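Local coordinates for protein peroxiredoxin (Clostridioides difficile, PDB 6TSB) that hydrolyses chitin through its C-terminal family 18 glycoside hydrolase domain, the part seen here, and acts as a peroxiredoxin through the N-terminal part of the full-length protein, at the interface of chains A and B. Numbering follows the deposited sequence. Chains: chain A/B, Peroxiredoxin.

The interface of chains A and B. Residues chain A 34, 245, 251-252; chain B 324-327.
A:Ser251 meets the B:Asn324-B:Gly327 loop in a two-fold symmetric, apparently domain-swapped interface, where a C-terminal stretch of chain B packs into the lobe formed by chain A and so ties the copies together; the structure alone does not show whether this dimer forms in the spore coat. A swapped segment tends to use contacts that would otherwise lie within one chain, and this loop probably illustrates the point. A:Ser251 OG donates a hydrogen bond to the backbone carbonyl oxygen of B:Cys325, B:Cys325 O (2.8 Å), from above the carbonyl plane, 49° out of it, away from a lone pair. With chi1 at 64°, OG sits between the backbone N and carbonyl carbon of its own residue. Its one hydrogen can serve one acceptor fully, so the longer bond from A:Ser251 OG to the anti lone pair of the carboxylate atom A:Glu252 OE2 (3.2 Å) is probably shared or alternates with it. Polar backbone next meets apolar side chain: A:Ser251 O lies 3.8 Å from the methyl B:Leu326 CD2. The leucine side chain and that of A:Glu245 cross at about a right angle, with the carboxylate oxygen A:Glu245 OE2 3.9 Å from B:Leu326 CD2. A:Glu245 OE2 also binds water 1 (2.6 Å). Water 1 in turn bonds B:Asn324 O (2.7 Å), bridging carboxylate and backbone. On the opposite flank A:Ile34, poorly ordered, brings CD1 towards B:Cys325 CB. A Cys31-Cys325 disulfide, seen in another structure of this protein, is not formed here. In the fold, A:Ser251 and A:Glu252 start the 3-10 helix 251-253 ahead of strand 254-259 of the GH18 barrel, while the B loop links helix 311-323 to strand 328-332.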
# COMPACT_ATOMS: atom_id res chain seq x y z
N ILE A 34 1.82 -4.09 34.46
CA ILE A 34 1.40 -4.79 33.20
C ILE A 34 2.57 -4.66 32.24
O ILE A 34 2.78 -3.56 31.71
CB ILE A 34 0.07 -4.31 32.55
CG1 ILE A 34 -1.15 -4.61 33.43
CG2 ILE A 34 -0.11 -4.92 31.16
CD1 ILE A 34 -2.39 -3.77 33.10
N GLU A 245 -14.14 -9.29 28.47
CA GLU A 245 -13.86 -8.32 29.57
C GLU A 245 -15.11 -8.14 30.45
O GLU A 245 -14.96 -8.10 31.68
CB GLU A 245 -13.39 -6.98 29.01
CG GLU A 245 -11.90 -6.97 28.65
CD GLU A 245 -11.43 -5.72 27.93
OE1 GLU A 245 -12.26 -5.10 27.22
OE2 GLU A 245 -10.26 -5.37 28.10
N SER A 251 -8.34 -7.59 31.76
CA SER A 251 -7.79 -7.23 30.44
C SER A 251 -6.36 -7.82 30.32
O SER A 251 -6.08 -8.38 29.26
CB SER A 251 -7.89 -5.74 30.20
OG SER A 251 -7.07 -5.03 31.14
N GLU A 252 -5.55 -7.69 31.38
CA GLU A 252 -4.12 -8.06 31.54
C GLU A 252 -3.86 -9.55 31.32
O GLU A 252 -2.68 -9.93 31.38
CB GLU A 252 -3.59 -7.92 32.98
CG GLU A 252 -4.08 -6.74 33.77
CD GLU A 252 -5.40 -6.93 34.51
OE1 GLU A 252 -5.38 -7.44 35.66
OE2 GLU A 252 -6.45 -6.54 33.93
N ASN B 324 -5.49 -0.75 25.22
CA ASN B 324 -6.56 -1.46 25.97
C ASN B 324 -6.05 -2.30 27.16
O ASN B 324 -6.90 -3.04 27.77
CB ASN B 324 -7.38 -2.28 25.00
CG ASN B 324 -8.21 -1.38 24.11
OD1 ASN B 324 -7.91 -1.24 22.93
ND2 ASN B 324 -9.25 -0.78 24.68
N CYS B 325 -4.79 -2.15 27.58
CA CYS B 325 -4.18 -2.82 28.76
C CYS B 325 -4.39 -4.35 28.71
O CYS B 325 -4.67 -4.95 29.77
CB CYS B 325 -4.73 -2.18 30.03
SG CYS B 325 -4.28 -0.42 30.12
N LEU B 326 -4.20 -4.97 27.53
CA LEU B 326 -4.22 -6.46 27.40
C LEU B 326 -2.88 -7.06 27.88
O LEU B 326 -1.92 -6.33 28.15
CB LEU B 326 -4.51 -6.88 25.95
CG LEU B 326 -5.78 -6.35 25.28
CD1 LEU B 326 -6.16 -7.24 24.10
CD2 LEU B 326 -6.96 -6.23 26.23
N GLY B 327 -2.84 -8.38 28.00
CA GLY B 327 -1.67 -9.10 28.57
C GLY B 327 -0.53 -9.28 27.57
O GLY B 327 0.60 -9.42 27.99
O HOH W 1 -9.60 -2.94 27.41